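Local structure of 1,3,6,8-tetrahydroxynaphthalene synthase (Streptomyces coelicolor, 1U0M) at the interface of chains A and B. The protein catalyses the iterative condensation of five malonyl-CoA units into a pentaketide and its Claisen and aldol cyclisation to 1,3,6,8-tetrahydroxynaphthalene, for melanin and naphthoquinone-type metabolites. Sequence-based numbering; all coordinates share one arbitrary frame. Chains: chain A/B, putative polyketide synthase.

Contacts 1 and 2 are neighbouring parts of one two-fold symmetric homodimer interface, their centres about 17 Å apart. They draw on the same positions with the chains exchanged: B:Pro120 and B:Gln138 in contact 1 return as A:Pro120 and A:Gln138 in contact 2, and A:Leu144 returns as B:Leu144. Strand 137-141 runs through both. A direct hydrogen bond joins the chains in contact 1; contact 2 relies on packing and water. With centres about 10 and 16 Å from the active-site residue A:Cys146, they place the dimer interface close to the catalytic centre, which suggests that assembly helps to shape it.

Contact 1: the interface of chains A and B. Residues chain A 144, 220, 222, 343-344, 346; chain B 120, 124, 136, 138.
B:Gln138 reaches from strand 137-141 to meet A:Thr346 tip to tip, and buries more surface than any other residue of this patch, 70 Å². Its CG sits in the crowded position between backbone N and carbonyl carbon (chi1 37°), and the chain runs extended beyond it, which carries the amide to chain A. There the A:Thr346 hydroxyl OG1 donates to the amide oxygen OE1 of B:Gln138 over 2.6 Å, nearly along the C=O axis (160°). A second acceptor holds the same hydroxyl from another direction: OG1 of A:Thr346 lies 2.7 Å from A:Pro343 O, in the carbonyl plane and on a lone pair. The two oxygens lie in widely different directions from the hydroxyl, whose one hydrogen can point at either but hardly at both at once, and it probably alternates between them. A valine in place of A:Thr346 would probably leave the B:Gln138 amide oxygen without its donor and set the amide free to turn. A:Leu222 crosses the glutamine side chain at about a right angle, with its methyl CD2 3.8 Å from B:Gln138 OE1. A:Leu144 lies near the glutamine backbone, CD1 being 4.0 Å from B:Gln138 O.
Beside this polar link, B:Pro120, which follows a cis peptide bond, packs on the GFGPG loop characteristic of chalcone synthase-like enzymes. Its ring carbon CB is 3.7 Å from A:Pro343 CB and also faces the backbone N of A:Gly344. B:Ala124, on helix 122-129, adds its methyl CB 3.9 Å from A:Gly344 O. At the opposite end, water 1 bridges the chains, 3.0 Å from A:Ser220 OG and bonded also to the backbone N of B:Gln138.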
ATOM      1  N   LEU A 144      -1.752   3.346  -5.871  1.00 36.71           N
ATOM      2  CA  LEU A 144      -1.389   3.153  -7.272  1.00 36.88           C
ATOM      3  C   LEU A 144      -2.543   3.285  -8.256  1.00 38.72           C
ATOM      4  O   LEU A 144      -2.379   3.029  -9.446  1.00 38.69           O
ATOM      5  CB  LEU A 144      -0.689   1.806  -7.453  1.00 39.26           C
ATOM      6  CG  LEU A 144       0.753   1.806  -6.929  1.00 39.60           C
ATOM      7  CD1 LEU A 144       1.352   0.419  -7.052  1.00 42.32           C
ATOM      8  CD2 LEU A 144       1.577   2.818  -7.711  1.00 39.52           C
ATOM      9  N   SER A 220       8.248  -2.249 -14.793  1.00 65.51           N
ATOM     10  CA  SER A 220       7.599  -0.977 -14.540  1.00 64.25           C
ATOM     11  C   SER A 220       8.249   0.130 -15.348  1.00 63.20           C
ATOM     12  O   SER A 220       9.318  -0.053 -15.925  1.00 64.87           O
ATOM     13  CB  SER A 220       7.686  -0.635 -13.051  1.00 64.37           C
ATOM     14  OG  SER A 220       7.201   0.673 -12.798  1.00 65.02           O
ATOM     15  N   LEU A 222       8.177   4.664 -15.192  1.00 56.18           N
ATOM     16  CA  LEU A 222       7.622   5.921 -14.704  1.00 55.81           C
ATOM     17  C   LEU A 222       7.886   7.048 -15.691  1.00 55.88           C
ATOM     18  O   LEU A 222       9.033   7.375 -15.975  1.00 57.21           O
ATOM     19  CB  LEU A 222       8.242   6.270 -13.347  1.00 55.16           C
ATOM     20  CG  LEU A 222       7.639   7.377 -12.474  1.00 56.82           C
ATOM     21  CD1 LEU A 222       7.813   8.748 -13.122  1.00 55.90           C
ATOM     22  CD2 LEU A 222       6.165   7.067 -12.232  1.00 57.74           C
ATOM     23  N   PRO A 343      -1.451   6.691 -11.459  1.00 39.05           N
ATOM     24  CA  PRO A 343      -0.611   7.613 -10.689  1.00 36.83           C
ATOM     25  C   PRO A 343       0.899   7.389 -10.852  1.00 38.53           C
ATOM     26  O   PRO A 343       1.393   6.278 -10.661  1.00 37.37           O
ATOM     27  CB  PRO A 343      -1.081   7.368  -9.262  1.00 37.30           C
ATOM     28  CG  PRO A 343      -2.547   7.159  -9.451  1.00 35.29           C
ATOM     29  CD  PRO A 343      -2.603   6.238 -10.653  1.00 36.74           C
ATOM     30  N   GLY A 344       1.629   8.450 -11.190  1.00 38.72           N
ATOM     31  CA  GLY A 344       3.066   8.325 -11.366  1.00 41.32           C
ATOM     32  C   GLY A 344       3.679   9.383 -12.273  1.00 42.98           C
ATOM     33  O   GLY A 344       4.445  10.229 -11.806  1.00 42.87           O
ATOM     34  N   THR A 346       2.541   5.973 -13.681  1.00 46.80           N
ATOM     35  CA  THR A 346       3.111   4.636 -13.645  1.00 46.90           C
ATOM     36  C   THR A 346       2.479   3.681 -14.640  1.00 47.97           C
ATOM     37  O   THR A 346       1.313   3.815 -15.003  1.00 44.99           O
ATOM     38  CB  THR A 346       2.981   4.011 -12.257  1.00 47.28           C
ATOM     39  OG1 THR A 346       3.644   4.845 -11.300  1.00 50.96           O
ATOM     40  CG2 THR A 346       3.612   2.626 -12.235  1.00 47.12           C
TER
ATOM     41  N   PRO B 120      -0.097   9.881  -6.475  1.00 31.30           N
ATOM     42  CA  PRO B 120       0.819   8.781  -6.175  1.00 32.59           C
ATOM     43  C   PRO B 120       1.556   9.014  -4.859  1.00 32.97           C
ATOM     44  O   PRO B 120       1.543  10.133  -4.337  1.00 31.46           O
ATOM     45  CB  PRO B 120       1.761   8.803  -7.372  1.00 32.55           C
ATOM     46  CG  PRO B 120       1.871  10.259  -7.650  1.00 32.74           C
ATOM     47  CD  PRO B 120       0.422  10.686  -7.598  1.00 30.57           C
ATOM     48  N   ALA B 124       7.154   8.029  -6.544  1.00 44.70           N
ATOM     49  CA  ALA B 124       7.158   8.606  -7.880  1.00 45.88           C
ATOM     50  C   ALA B 124       8.044   9.851  -7.889  1.00 47.05           C
ATOM     51  O   ALA B 124       8.923   9.987  -8.740  1.00 48.42           O
ATOM     52  CB  ALA B 124       5.741   8.974  -8.302  1.00 44.97           C
ATOM     53  N   THR B 136      12.509   1.783 -11.999  1.00 55.90           N
ATOM     54  CA  THR B 136      12.462   1.337 -10.613  1.00 56.09           C
ATOM     55  C   THR B 136      11.036   1.009 -10.168  1.00 55.29           C
ATOM     56  O   THR B 136      10.141   1.848 -10.257  1.00 54.94           O
ATOM     57  CB  THR B 136      13.023   2.410  -9.663  1.00 56.21           C
ATOM     58  OG1 THR B 136      14.263   2.910 -10.177  1.00 55.79           O
ATOM     59  CG2 THR B 136      13.253   1.816  -8.275  1.00 56.98           C
ATOM     60  N   GLN B 138       7.912   0.352  -7.694  1.00 51.12           N
ATOM     61  CA  GLN B 138       7.491   1.082  -6.506  1.00 51.44           C
ATOM     62  C   GLN B 138       6.360   0.393  -5.742  1.00 49.72           C
ATOM     63  O   GLN B 138       5.251   0.250  -6.249  1.00 50.03           O
ATOM     64  CB  GLN B 138       7.094   2.518  -6.880  1.00 52.21           C
ATOM     65  CG  GLN B 138       6.378   2.661  -8.208  1.00 53.58           C
ATOM     66  CD  GLN B 138       6.098   4.108  -8.577  1.00 52.36           C
ATOM     67  OE1 GLN B 138       5.527   4.390  -9.624  1.00 53.94           O
ATOM     68  NE2 GLN B 138       6.501   5.029  -7.717  1.00 54.06           N
TER
HETATM   69  O   HOH W   1       5.918   0.346 -10.078  1.00 42.89           O

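Contact 2: the interface of chains A and B. Residues chain A 119-121, 138, 140-141; chain B 140-141, 143-144.
A:Pro140 and B:Ile141 meet where the two copies of strand 137-141, both extended in backbone, come together at the interface, and just beyond the strand B:Gln143 turns the chain (phi -105°, psi 23°). No direct polar bond joins the strands; instead the methyl CG2 of B:Ile141 lies 3.5 Å from A:Pro140 O, and A:Ile141 faces B:Pro140 in the matching way. The A:Pro140 ring also crosses B:Leu144 at about a right angle, a tight contact of 3.4 Å between CG of the proline and CD1 of the leucine.
A:Met119 extends with CG anti to its backbone N, then bends at chi3 (-72°), which lays its terminal methyl CE 3.4 Å from B:Gln143 CA. The B:Gln143 side chain runs between A:Ser121 and A:Pro140, its amide NE2 3.6 Å from A:Ser121 CB. Two waters tie B:Gln143 to chain A. Water 2 joins the backbone carbonyl O of B:Gln143, at 2.7 Å, to both N and OG of A:Ser121. Water 3 lies 2.8 Å from the side-chain amide oxygen OE1 of B:Gln143 and bonds also to A:Pro140 O.
In this family the methionine before the cis-proline crosses the dimer interface to line the partner's active-site cavity, and here it meets the chain B loop that leads from strand 137-141 into the 3-10 helix 145-147 with the nucleophile B:Cys146, so the site lies where the two thiolase folds abut at the dimer axis.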
ATOM      1  N   MET A 119      -7.489   1.101   7.895  1.00 32.43           N
ATOM      2  CA  MET A 119      -6.340   0.458   8.498  1.00 32.05           C
ATOM      3  C   MET A 119      -6.827  -0.255   9.751  1.00 32.30           C
ATOM      4  O   MET A 119      -7.386   0.388  10.644  1.00 31.99           O
ATOM      5  CB  MET A 119      -5.273   1.466   8.892  1.00 33.87           C
ATOM      6  CG  MET A 119      -4.142   0.809   9.629  1.00 33.85           C
ATOM      7  SD  MET A 119      -2.863   1.931  10.087  1.00 36.11           S
ATOM      8  CE  MET A 119      -2.215   2.201   8.518  1.00 35.06           C
ATOM      9  N   PRO A 120      -6.644  -1.590   9.818  1.00 29.55           N
ATOM     10  CA  PRO A 120      -6.002  -2.425   8.784  1.00 32.34           C
ATOM     11  C   PRO A 120      -6.844  -2.463   7.506  1.00 32.24           C
ATOM     12  O   PRO A 120      -8.011  -2.097   7.517  1.00 32.84           O
ATOM     13  CB  PRO A 120      -5.956  -3.828   9.420  1.00 29.72           C
ATOM     14  CG  PRO A 120      -6.315  -3.619  10.856  1.00 33.30           C
ATOM     15  CD  PRO A 120      -7.247  -2.439  10.852  1.00 31.32           C
ATOM     16  N   SER A 121      -6.260  -2.930   6.415  1.00 35.64           N
ATOM     17  CA  SER A 121      -7.019  -3.029   5.180  1.00 38.65           C
ATOM     18  C   SER A 121      -7.933  -4.233   5.366  1.00 40.52           C
ATOM     19  O   SER A 121      -7.903  -4.882   6.419  1.00 40.06           O
ATOM     20  CB  SER A 121      -6.096  -3.246   3.995  1.00 36.78           C
ATOM     21  OG  SER A 121      -5.446  -4.491   4.097  1.00 40.54           O
ATOM     22  N   GLN A 138      -0.170 -10.254   3.902  1.00 48.41           N
ATOM     23  CA  GLN A 138      -1.062  -9.221   3.396  1.00 45.68           C
ATOM     24  C   GLN A 138      -0.232  -8.168   2.658  1.00 45.01           C
ATOM     25  O   GLN A 138       0.808  -7.732   3.147  1.00 43.29           O
ATOM     26  CB  GLN A 138      -1.808  -8.565   4.560  1.00 47.07           C
ATOM     27  CG  GLN A 138      -2.487  -9.553   5.482  1.00 44.95           C
ATOM     28  CD  GLN A 138      -2.615  -9.025   6.888  1.00 45.09           C
ATOM     29  OE1 GLN A 138      -3.488  -8.213   7.187  1.00 46.03           O
ATOM     30  NE2 GLN A 138      -1.722  -9.474   7.765  1.00 44.04           N
ATOM     31  N   PRO A 140      -1.397  -4.807   1.052  1.00 40.69           N
ATOM     32  CA  PRO A 140      -2.371  -3.786   0.673  1.00 39.38           C
ATOM     33  C   PRO A 140      -1.710  -2.583   0.010  1.00 37.66           C
ATOM     34  O   PRO A 140      -0.773  -2.007   0.546  1.00 40.13           O
ATOM     35  CB  PRO A 140      -3.019  -3.435   2.006  1.00 38.88           C
ATOM     36  CG  PRO A 140      -1.873  -3.547   2.952  1.00 38.13           C
ATOM     37  CD  PRO A 140      -1.180  -4.808   2.514  1.00 39.53           C
ATOM     38  N   ILE A 141      -2.188  -2.219  -1.170  1.00 38.07           N
ATOM     39  CA  ILE A 141      -1.652  -1.061  -1.868  1.00 36.67           C
ATOM     40  C   ILE A 141      -2.798  -0.121  -2.236  1.00 36.51           C
ATOM     41  O   ILE A 141      -3.646  -0.449  -3.068  1.00 37.62           O
ATOM     42  CB  ILE A 141      -0.912  -1.469  -3.140  1.00 37.45           C
ATOM     43  CG1 ILE A 141       0.171  -2.493  -2.788  1.00 40.21           C
ATOM     44  CG2 ILE A 141      -0.295  -0.235  -3.794  1.00 33.65           C
ATOM     45  CD1 ILE A 141       1.001  -2.943  -3.972  1.00 40.54           C
TER
ATOM     46  N   PRO B 140       4.262   0.952  -2.529  1.00 41.71           N
ATOM     47  CA  PRO B 140       3.878   1.789  -1.391  1.00 39.46           C
ATOM     48  C   PRO B 140       2.799   1.136  -0.530  1.00 38.41           C
ATOM     49  O   PRO B 140       1.765   0.719  -1.040  1.00 39.21           O
ATOM     50  CB  PRO B 140       3.381   3.052  -2.073  1.00 39.37           C
ATOM     51  CG  PRO B 140       2.659   2.486  -3.256  1.00 36.90           C
ATOM     52  CD  PRO B 140       3.609   1.423  -3.766  1.00 38.33           C
ATOM     53  N   ILE B 141       3.040   1.042   0.771  1.00 37.49           N
ATOM     54  CA  ILE B 141       2.058   0.444   1.670  1.00 36.34           C
ATOM     55  C   ILE B 141       1.730   1.382   2.826  1.00 35.54           C
ATOM     56  O   ILE B 141       2.603   1.736   3.617  1.00 37.50           O
ATOM     57  CB  ILE B 141       2.568  -0.877   2.233  1.00 39.00           C
ATOM     58  CG1 ILE B 141       2.902  -1.825   1.070  1.00 40.59           C
ATOM     59  CG2 ILE B 141       1.510  -1.478   3.160  1.00 36.80           C
ATOM     60  CD1 ILE B 141       3.620  -3.095   1.488  1.00 38.95           C
ATOM     61  N   GLN B 143      -1.349   0.902   4.833  1.00 31.03           N
ATOM     62  CA  GLN B 143      -2.300   0.279   5.751  1.00 32.99           C
ATOM     63  C   GLN B 143      -1.785  -0.806   6.704  1.00 35.53           C
ATOM     64  O   GLN B 143      -2.572  -1.634   7.178  1.00 35.35           O
ATOM     65  CB  GLN B 143      -3.465  -0.277   4.920  1.00 33.27           C
ATOM     66  CG  GLN B 143      -4.131   0.790   4.060  1.00 31.80           C
ATOM     67  CD  GLN B 143      -4.948   0.229   2.905  1.00 31.16           C
ATOM     68  OE1 GLN B 143      -4.405  -0.229   1.886  1.00 30.03           O
ATOM     69  NE2 GLN B 143      -6.260   0.272   3.054  1.00 28.00           N
ATOM     70  N   LEU B 144      -0.485  -0.798   6.997  1.00 37.19           N
ATOM     71  CA  LEU B 144       0.109  -1.785   7.897  1.00 38.36           C
ATOM     72  C   LEU B 144       0.606  -1.228   9.236  1.00 39.78           C
ATOM     73  O   LEU B 144       1.032  -1.995  10.100  1.00 40.36           O
ATOM     74  CB  LEU B 144       1.248  -2.516   7.186  1.00 41.26           C
ATOM     75  CG  LEU B 144       0.938  -3.926   6.661  1.00 43.26           C
ATOM     76  CD1 LEU B 144      -0.395  -3.971   5.964  1.00 43.86           C
ATOM     77  CD2 LEU B 144       2.036  -4.348   5.719  1.00 42.92           C
TER
HETATM   78  O   HOH W   2      -3.817  -3.979   6.473  1.00 28.11           O
HETATM   79  O   HOH W   3      -1.690   0.296   1.873  1.00 41.33           O